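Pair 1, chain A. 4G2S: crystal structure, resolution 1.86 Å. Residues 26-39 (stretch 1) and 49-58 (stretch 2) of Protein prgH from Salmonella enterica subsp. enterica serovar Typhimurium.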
# COMPACT_ATOMS: atom_id res chain seq x y z
N GLY A 26 -22.48 13.23 15.33
CA GLY A 26 -22.84 13.33 13.93
C GLY A 26 -22.88 11.96 13.27
O GLY A 26 -23.30 10.99 13.93
N ARG A 27 -22.47 11.89 12.01
CA ARG A 27 -22.62 10.71 11.14
C ARG A 27 -21.28 10.03 10.94
O ARG A 27 -20.35 10.67 10.52
CB ARG A 27 -23.15 11.12 9.77
CG ARG A 27 -22.84 10.12 8.63
CD ARG A 27 -22.52 10.74 7.23
NE ARG A 27 -21.09 10.71 6.81
CZ ARG A 27 -20.61 10.31 5.61
NH1 ARG A 27 -21.40 9.83 4.61
NH2 ARG A 27 -19.29 10.38 5.38
N THR A 28 -21.22 8.73 11.24
CA THR A 28 -20.07 7.90 10.90
C THR A 28 -20.52 6.82 9.92
O THR A 28 -21.47 6.12 10.19
CB THR A 28 -19.46 7.26 12.17
OG1 THR A 28 -19.19 8.32 13.11
CG2 THR A 28 -18.16 6.60 11.86
N LEU A 29 -19.80 6.74 8.80
CA LEU A 29 -19.94 5.68 7.76
C LEU A 29 -19.05 4.46 7.98
O LEU A 29 -17.83 4.56 8.23
CB LEU A 29 -19.63 6.24 6.42
CG LEU A 29 -19.81 5.32 5.14
CD1 LEU A 29 -21.25 4.96 5.02
CD2 LEU A 29 -19.31 6.10 3.86
N PHE A 30 -19.69 3.31 7.83
CA PHE A 30 -19.09 2.01 7.83
C PHE A 30 -19.33 1.39 6.45
O PHE A 30 -20.45 1.08 6.07
CB PHE A 30 -19.65 1.14 8.96
CG PHE A 30 -19.25 1.64 10.30
CD1 PHE A 30 -19.97 2.66 10.90
CD2 PHE A 30 -18.11 1.19 10.91
CE1 PHE A 30 -19.58 3.17 12.14
CE2 PHE A 30 -17.71 1.69 12.18
CZ PHE A 30 -18.46 2.68 12.77
N VAL A 31 -18.24 1.15 5.73
CA VAL A 31 -18.29 0.47 4.45
C VAL A 31 -17.87 -0.95 4.76
O VAL A 31 -16.80 -1.14 5.38
CB VAL A 31 -17.31 1.05 3.41
CG1 VAL A 31 -17.33 0.18 2.12
CG2 VAL A 31 -17.60 2.51 3.13
N VAL A 32 -18.73 -1.91 4.39
CA VAL A 32 -18.64 -3.29 4.78
C VAL A 32 -18.73 -4.17 3.50
O VAL A 32 -19.73 -4.20 2.76
CB VAL A 32 -19.75 -3.72 5.72
CG1 VAL A 32 -19.49 -5.09 6.30
CG2 VAL A 32 -20.02 -2.75 6.85
N GLY A 33 -17.65 -4.89 3.23
CA GLY A 33 -17.60 -5.65 2.01
C GLY A 33 -16.25 -6.25 1.67
O GLY A 33 -15.38 -6.44 2.53
N GLN A 34 -16.10 -6.57 0.40
CA GLN A 34 -14.90 -7.26 -0.11
C GLN A 34 -13.77 -6.29 -0.54
O GLN A 34 -13.82 -5.06 -0.27
CB GLN A 34 -15.32 -8.18 -1.25
CG GLN A 34 -16.48 -9.12 -0.96
CD GLN A 34 -16.69 -10.11 -2.09
OE1 GLN A 34 -16.00 -10.04 -3.11
NE2 GLN A 34 -17.65 -11.02 -1.94
N SER A 35 -12.75 -6.86 -1.20
CA SER A 35 -11.52 -6.17 -1.63
C SER A 35 -11.69 -4.88 -2.41
O SER A 35 -10.95 -3.92 -2.19
CB SER A 35 -10.72 -7.11 -2.56
OG SER A 35 -10.80 -8.44 -2.10
N ASP A 36 -12.64 -4.89 -3.34
CA ASP A 36 -12.89 -3.73 -4.23
C ASP A 36 -13.12 -2.44 -3.41
O ASP A 36 -12.56 -1.40 -3.73
CB ASP A 36 -14.06 -4.01 -5.23
CG ASP A 36 -15.44 -4.10 -4.53
OD1 ASP A 36 -15.50 -4.63 -3.39
OD2 ASP A 36 -16.44 -3.65 -5.15
N ALA A 37 -13.89 -2.53 -2.33
CA ALA A 37 -14.16 -1.36 -1.50
C ALA A 37 -12.90 -0.87 -0.72
O ALA A 37 -12.61 0.33 -0.66
CB ALA A 37 -15.33 -1.64 -0.55
N LEU A 38 -12.19 -1.80 -0.07
CA LEU A 38 -11.03 -1.41 0.76
C LEU A 38 -10.02 -0.50 0.04
O LEU A 38 -9.70 0.60 0.50
CB LEU A 38 -10.29 -2.64 1.26
CG LEU A 38 -9.02 -2.43 2.14
CD1 LEU A 38 -7.74 -2.42 1.33
CD2 LEU A 38 -9.10 -1.20 3.06
N THR A 39 -9.48 -0.99 -1.04
CA THR A 39 -8.37 -0.31 -1.72
C THR A 39 -8.83 1.07 -2.21
O THR A 39 -8.07 2.04 -2.23
CB THR A 39 -7.77 -1.17 -2.85
OG1 THR A 39 -8.78 -1.99 -3.45
CG2 THR A 39 -6.66 -2.09 -2.33
N ALA A 49 -11.42 10.58 11.52
CA ALA A 49 -12.12 9.50 10.82
C ALA A 49 -13.65 9.52 11.03
O ALA A 49 -14.14 9.26 12.15
CB ALA A 49 -11.54 8.14 11.24
N ASP A 50 -14.39 9.84 9.96
CA ASP A 50 -15.86 9.71 9.94
C ASP A 50 -16.31 8.55 9.04
O ASP A 50 -17.51 8.40 8.77
CB ASP A 50 -16.50 10.99 9.48
CG ASP A 50 -16.09 11.36 8.05
OD1 ASP A 50 -15.30 10.61 7.45
OD2 ASP A 50 -16.54 12.38 7.54
N SER A 51 -15.33 7.75 8.65
CA SER A 51 -15.49 6.55 7.78
C SER A 51 -14.61 5.40 8.19
O SER A 51 -13.43 5.63 8.48
CB SER A 51 -14.96 6.91 6.39
OG SER A 51 -16.07 7.05 5.57
N PHE A 52 -15.13 4.17 8.16
CA PHE A 52 -14.34 2.94 8.44
C PHE A 52 -14.65 1.82 7.45
O PHE A 52 -15.79 1.70 7.00
CB PHE A 52 -14.58 2.47 9.88
CG PHE A 52 -14.15 3.55 10.93
CD1 PHE A 52 -12.83 3.74 11.16
CD2 PHE A 52 -15.07 4.33 11.62
CE1 PHE A 52 -12.37 4.71 12.05
CE2 PHE A 52 -14.66 5.26 12.57
CZ PHE A 52 -13.29 5.49 12.76
N PHE A 53 -13.66 1.02 7.09
CA PHE A 53 -13.89 -0.11 6.23
C PHE A 53 -13.82 -1.35 7.07
O PHE A 53 -12.86 -1.52 7.79
CB PHE A 53 -12.83 -0.27 5.13
CG PHE A 53 -12.98 -1.55 4.38
CD1 PHE A 53 -13.91 -1.65 3.38
CD2 PHE A 53 -12.20 -2.67 4.72
CE1 PHE A 53 -14.05 -2.84 2.69
CE2 PHE A 53 -12.35 -3.86 4.04
CZ PHE A 53 -13.28 -3.95 3.02
N ILE A 54 -14.81 -2.22 6.96
CA ILE A 54 -14.83 -3.51 7.62
C ILE A 54 -14.91 -4.58 6.53
O ILE A 54 -15.81 -4.54 5.71
CB ILE A 54 -16.13 -3.65 8.48
CG1 ILE A 54 -16.15 -2.53 9.50
CG2 ILE A 54 -16.21 -5.01 9.17
CD1 ILE A 54 -17.44 -2.43 10.29
N PRO A 55 -13.98 -5.55 6.53
CA PRO A 55 -14.04 -6.66 5.56
C PRO A 55 -15.07 -7.72 5.95
O PRO A 55 -15.23 -8.07 7.13
CB PRO A 55 -12.63 -7.23 5.61
CG PRO A 55 -12.20 -7.03 7.00
CD PRO A 55 -12.80 -5.66 7.39
N LEU A 56 -15.87 -8.12 4.98
CA LEU A 56 -16.84 -9.19 5.18
C LEU A 56 -17.05 -9.86 3.81
O LEU A 56 -17.35 -9.20 2.82
CB LEU A 56 -18.16 -8.65 5.75
CG LEU A 56 -19.07 -9.68 6.42
CD1 LEU A 56 -18.51 -10.18 7.75
CD2 LEU A 56 -20.45 -9.07 6.63
N ASP A 57 -16.85 -11.17 3.76
CA ASP A 57 -16.81 -11.85 2.44
C ASP A 57 -18.21 -11.92 1.83
O ASP A 57 -18.36 -11.86 0.63
CB ASP A 57 -16.14 -13.22 2.54
CG ASP A 57 -16.69 -14.06 3.68
OD1 ASP A 57 -17.56 -13.54 4.43
OD2 ASP A 57 -16.24 -15.22 3.83
N HIS A 58 -19.24 -12.01 2.68
CA HIS A 58 -20.63 -12.15 2.24
C HIS A 58 -21.64 -11.38 3.12
O HIS A 58 -21.56 -11.37 4.35
CB HIS A 58 -20.98 -13.65 2.18
CG HIS A 58 -22.46 -13.95 2.03
ND1 HIS A 58 -23.30 -13.91 3.07
CD2 HIS A 58 -23.22 -14.35 0.91
CE1 HIS A 58 -24.55 -14.23 2.66
NE2 HIS A 58 -24.49 -14.52 1.34

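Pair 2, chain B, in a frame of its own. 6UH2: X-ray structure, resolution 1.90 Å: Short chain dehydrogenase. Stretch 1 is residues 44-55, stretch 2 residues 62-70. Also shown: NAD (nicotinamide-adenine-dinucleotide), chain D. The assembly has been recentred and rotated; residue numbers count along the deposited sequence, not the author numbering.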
# COMPACT_ATOMS: atom_id res chain seq x y z
N SER B 44 19.02 -10.19 -1.02
CA SER B 44 20.39 -9.81 -1.38
C SER B 44 20.74 -8.35 -1.08
O SER B 44 21.81 -7.89 -1.50
CB SER B 44 20.69 -10.10 -2.86
OG SER B 44 20.60 -11.49 -3.10
N ALA B 45 19.90 -7.62 -0.35
CA ALA B 45 20.26 -6.26 0.02
C ALA B 45 21.38 -6.28 1.07
O ALA B 45 21.62 -7.29 1.73
CB ALA B 45 19.04 -5.51 0.58
N ARG B 46 22.08 -5.16 1.17
CA ARG B 46 22.95 -4.90 2.32
C ARG B 46 22.14 -4.11 3.33
O ARG B 46 21.34 -3.24 2.95
CB ARG B 46 24.21 -4.14 1.91
CG ARG B 46 25.19 -4.97 1.03
CD ARG B 46 26.28 -4.07 0.41
NE ARG B 46 25.75 -3.32 -0.73
CZ ARG B 46 26.12 -2.08 -1.05
NH1 ARG B 46 27.02 -1.45 -0.32
NH2 ARG B 46 25.58 -1.49 -2.11
N VAL B 47 22.30 -4.43 4.61
CA VAL B 47 21.47 -3.86 5.66
C VAL B 47 22.35 -3.33 6.78
O VAL B 47 23.25 -4.03 7.25
CB VAL B 47 20.46 -4.88 6.23
CG1 VAL B 47 19.63 -4.22 7.35
CG2 VAL B 47 19.57 -5.42 5.13
N ILE B 48 22.10 -2.09 7.19
CA ILE B 48 22.71 -1.51 8.38
C ILE B 48 21.60 -1.30 9.41
O ILE B 48 20.62 -0.60 9.14
CB ILE B 48 23.45 -0.20 8.07
CG1 ILE B 48 24.61 -0.46 7.10
CG2 ILE B 48 23.97 0.43 9.36
CD1 ILE B 48 25.28 0.80 6.59
N CYS B 49 21.76 -1.89 10.58
CA CYS B 49 20.82 -1.70 11.68
C CYS B 49 21.41 -0.70 12.67
O CYS B 49 22.53 -0.90 13.15
CB CYS B 49 20.52 -3.03 12.37
SG CYS B 49 19.69 -2.81 13.96
N LEU B 50 20.67 0.37 12.96
CA LEU B 50 21.02 1.33 14.00
C LEU B 50 20.09 1.11 15.18
O LEU B 50 18.88 1.33 15.07
CB LEU B 50 20.90 2.78 13.53
CG LEU B 50 21.71 3.35 12.37
CD1 LEU B 50 21.51 4.86 12.32
CD2 LEU B 50 23.18 3.02 12.53
N ASP B 51 20.65 0.72 16.33
CA ASP B 51 19.84 0.33 17.47
C ASP B 51 20.76 0.30 18.68
O ASP B 51 21.91 -0.12 18.53
CB ASP B 51 19.21 -1.05 17.21
CG ASP B 51 18.01 -1.36 18.12
OD1 ASP B 51 18.14 -1.24 19.36
OD2 ASP B 51 16.95 -1.76 17.58
N PRO B 52 20.34 0.79 19.85
CA PRO B 52 21.19 0.60 21.05
C PRO B 52 21.31 -0.84 21.48
O PRO B 52 22.28 -1.19 22.17
CB PRO B 52 20.49 1.45 22.12
CG PRO B 52 19.10 1.56 21.67
CD PRO B 52 19.16 1.60 20.15
N GLU B 53 20.37 -1.69 21.08
CA GLU B 53 20.34 -3.09 21.47
C GLU B 53 20.89 -3.95 20.34
O GLU B 53 20.62 -3.73 19.16
CB GLU B 53 18.91 -3.55 21.80
CG GLU B 53 18.30 -2.82 22.97
CD GLU B 53 19.14 -2.95 24.22
OE1 GLU B 53 19.35 -1.93 24.91
OE2 GLU B 53 19.60 -4.08 24.50
N GLN B 54 21.66 -4.95 20.73
CA GLN B 54 22.22 -5.88 19.77
C GLN B 54 21.12 -6.77 19.19
O GLN B 54 20.19 -7.14 19.91
CB GLN B 54 23.28 -6.74 20.47
CG GLN B 54 24.03 -7.69 19.56
CD GLN B 54 24.95 -8.59 20.35
OE1 GLN B 54 24.94 -8.58 21.58
NE2 GLN B 54 25.75 -9.38 19.64
N PRO B 55 21.19 -7.11 17.91
CA PRO B 55 20.27 -8.10 17.35
C PRO B 55 20.32 -9.40 18.15
O PRO B 55 21.38 -9.81 18.62
CB PRO B 55 20.79 -8.30 15.92
CG PRO B 55 21.45 -7.00 15.59
CD PRO B 55 22.07 -6.53 16.87
N ASN B 62 28.01 -11.28 5.76
CA ASN B 62 28.84 -10.10 5.56
C ASN B 62 28.10 -8.99 4.81
O ASN B 62 28.70 -7.95 4.51
CB ASN B 62 30.15 -10.45 4.84
CG ASN B 62 29.93 -11.01 3.43
OD1 ASN B 62 28.82 -11.00 2.90
ND2 ASN B 62 31.02 -11.49 2.83
N ARG B 63 26.81 -9.17 4.53
CA ARG B 63 25.98 -8.10 4.01
C ARG B 63 25.18 -7.40 5.10
O ARG B 63 24.37 -6.52 4.80
CB ARG B 63 25.07 -8.64 2.91
CG ARG B 63 25.86 -9.28 1.78
CD ARG B 63 24.97 -9.79 0.66
NE ARG B 63 24.47 -8.71 -0.18
CZ ARG B 63 25.16 -8.17 -1.19
NH1 ARG B 63 26.37 -8.62 -1.48
NH2 ARG B 63 24.63 -7.20 -1.92
N PHE B 64 25.42 -7.75 6.37
CA PHE B 64 24.74 -7.14 7.51
C PHE B 64 25.74 -6.46 8.43
O PHE B 64 26.82 -6.98 8.68
CB PHE B 64 23.95 -8.17 8.33
CG PHE B 64 23.34 -7.59 9.58
CD1 PHE B 64 22.20 -6.82 9.50
CD2 PHE B 64 23.93 -7.80 10.82
CE1 PHE B 64 21.63 -6.26 10.64
CE2 PHE B 64 23.37 -7.24 11.97
CZ PHE B 64 22.22 -6.48 11.88
N GLU B 65 25.36 -5.29 8.95
CA GLU B 65 26.16 -4.56 9.92
C GLU B 65 25.25 -3.95 10.98
O GLU B 65 24.25 -3.32 10.65
CB GLU B 65 26.98 -3.46 9.23
CG GLU B 65 27.70 -2.52 10.16
CD GLU B 65 28.60 -1.54 9.43
OE1 GLU B 65 28.62 -1.56 8.18
OE2 GLU B 65 29.29 -0.76 10.10
N TRP B 66 25.60 -4.15 12.26
CA TRP B 66 24.92 -3.49 13.37
C TRP B 66 25.78 -2.35 13.87
O TRP B 66 26.97 -2.53 14.15
CB TRP B 66 24.62 -4.45 14.52
CG TRP B 66 24.15 -3.75 15.80
CD1 TRP B 66 23.09 -2.88 15.93
CD2 TRP B 66 24.74 -3.86 17.09
NE1 TRP B 66 23.00 -2.45 17.24
CE2 TRP B 66 23.99 -3.04 17.97
CE3 TRP B 66 25.83 -4.58 17.61
CZ2 TRP B 66 24.30 -2.93 19.33
CZ3 TRP B 66 26.13 -4.46 18.96
CH2 TRP B 66 25.38 -3.64 19.80
N ILE B 67 25.19 -1.17 13.99
CA ILE B 67 25.85 -0.03 14.61
C ILE B 67 25.11 0.31 15.89
O ILE B 67 23.93 0.67 15.86
CB ILE B 67 25.91 1.18 13.66
CG1 ILE B 67 26.67 0.79 12.38
CG2 ILE B 67 26.55 2.36 14.36
CD1 ILE B 67 26.59 1.84 11.29
N GLN B 68 25.80 0.17 17.02
CA GLN B 68 25.20 0.55 18.29
C GLN B 68 25.03 2.07 18.32
O GLN B 68 26.02 2.81 18.31
CB GLN B 68 26.07 0.06 19.44
CG GLN B 68 25.56 0.42 20.83
CD GLN B 68 26.52 -0.06 21.91
OE1 GLN B 68 27.32 -0.96 21.69
NE2 GLN B 68 26.46 0.56 23.08
N ALA B 69 23.78 2.54 18.36
CA ALA B 69 23.53 3.96 18.18
C ALA B 69 22.22 4.36 18.83
O ALA B 69 21.29 3.56 18.94
CB ALA B 69 23.48 4.35 16.69
N ASP B 70 22.16 5.63 19.22
CA ASP B 70 21.00 6.24 19.85
C ASP B 70 20.54 7.37 18.93
O ASP B 70 21.23 8.39 18.82
CB ASP B 70 21.37 6.75 21.24
CG ASP B 70 20.24 7.52 21.92
OD1 ASP B 70 19.18 7.76 21.30
OD2 ASP B 70 20.44 7.89 23.09
PA NAD D . 10.14 -3.12 19.58
O1A NAD D . 9.95 -2.50 20.99
O2A NAD D . 10.19 -4.64 19.41
O5B NAD D . 11.45 -2.48 18.83
C5B NAD D . 11.78 -1.11 18.86
C4B NAD D . 13.26 -1.09 18.61
O4B NAD D . 13.61 0.35 18.61
C3B NAD D . 14.09 -1.76 19.71
O3B NAD D . 15.09 -2.64 19.14
C2B NAD D . 14.79 -0.58 20.39
O2B NAD D . 16.07 -0.94 20.93
C1B NAD D . 14.85 0.47 19.26
N9A NAD D . 15.09 1.77 19.89
C8A NAD D . 14.56 2.27 21.08
N7A NAD D . 15.05 3.44 21.37
C5A NAD D . 15.96 3.72 20.36
C6A NAD D . 16.82 4.79 20.12
N6A NAD D . 16.89 5.86 20.94
N1A NAD D . 17.58 4.76 19.01
C2A NAD D . 17.53 3.71 18.19
N3A NAD D . 16.75 2.63 18.34
C4A NAD D . 15.98 2.69 19.44
O3 NAD D . 9.00 -2.53 18.58
PN NAD D . 8.21 -3.16 17.33
O1N NAD D . 6.85 -3.76 17.78
O2N NAD D . 9.23 -3.91 16.46
O5D NAD D . 7.80 -1.67 16.65
C5D NAD D . 8.55 -1.19 15.56
C4D NAD D . 7.82 0.04 15.04
O4D NAD D . 6.40 -0.26 14.74
C3D NAD D . 7.75 1.11 16.13
O3D NAD D . 7.80 2.42 15.55
C2D NAD D . 6.33 0.97 16.76
O2D NAD D . 5.82 2.17 17.31
C1D NAD D . 5.54 0.56 15.49
N1N NAD D . 4.30 -0.26 15.77
C2N NAD D . 4.37 -1.42 16.48
C3N NAD D . 3.21 -2.12 16.72
C7N NAD D . 3.29 -3.39 17.50
O7N NAD D . 2.25 -3.91 17.86
N7N NAD D . 4.51 -3.91 17.76
C4N NAD D . 2.00 -1.62 16.21
C5N NAD D . 1.97 -0.46 15.51
C6N NAD D . 3.16 0.23 15.29

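The sharpest difference lies where Gly A33 in pair 1 falls on Asp B51 in pair 2. Gly A33 has no side chain, and its backbone leads through Gln A34 into a helix. Asp B51 carries a carboxylate that binds NAD. Ribose hydroxyl O2B of NAD donates to Asp B51 OD1 at 2.6 Å, and O3B donates to Asp B51 OD2 at 2.6 Å. Asp B51 OD1 also accepts a hydrogen bond from Glu B53 N at 2.9 Å, which ties the following turn to the strand.

The shared frame is two parallel strands. Their axes approach to 4.7 Å in both pairs and cross at -21° in pair 1 and -18° in pair 2. Fourteen central residues superpose with an RMSD of 0.5 Å.

The backbone ladder is also shared. In pair 1, Leu A29 N donates to Asp A50 O at 2.8 Å, and Phe A52 N donates to Leu A29 O at 2.7 Å. The matching bonds in pair 2 run from Val B47 N to Arg B63 O at 2.9 Å and from Glu B65 N to Val B47 O at 3.0 Å. Both ladders have six bonds, but the last two are longer in pair 2: Asp B51 N to Ile B67 O is a weak bond of 3.3 Å and Ala B69 N to Asp B51 O is also 3.3 Å, whereas the matching Gly A33 N to Ile A54 O is 3.1 Å and Leu A56 N to Gly A33 O is 3.0 Å.

Phe A53 and Trp B66 match, and each extends an aromatic ring back over the other stretch. The cover differs. In pair 1 the helix supplies it: Leu A38 CB lies over one face of the Phe A53 ring, 3.8 Å from its centroid. Ala A37 CB adds a contact of 3.7 Å to Phe A53 CE1. In pair 2 a loop does the same work. Gln B54 CA sits 3.8 Å from the centroid of the six-membered ring of Trp B66, and Pro B55 CD sits 3.8 Å from that of the five-membered ring. Gln B54 is the counterpart of Leu A38. The indole also bonds to the backbone, with Trp B66 NE1 donating to Asp B51 O at 2.9 Å. Phe A53 has no such donor.

On the other face, Ile A54 and Ile B67 match closely and have the same m, t rotamer. Ile A54 CD1 meets Phe A30 CD2 at 3.7 Å. Ile B67 CD1 meets Ile B48 CG2 at 3.5 Å. The Phe A30 and Phe A52 rings meet obliquely, with Phe A30 CE2 3.8 Å from Phe A52 CD2. Phe A30 matches Ile B48 and Phe A52 matches Glu B65, so pair 2 has no aromatic pair there.

In the loop leading into the second strand, Asp A50 matches Arg B63. Asp A50 OD2 is 4.0 Å from Arg A27 NH2, beyond a salt bridge. Arg B63 reaches across instead, and its NH2 donates to Ser B44 O at 2.9 Å.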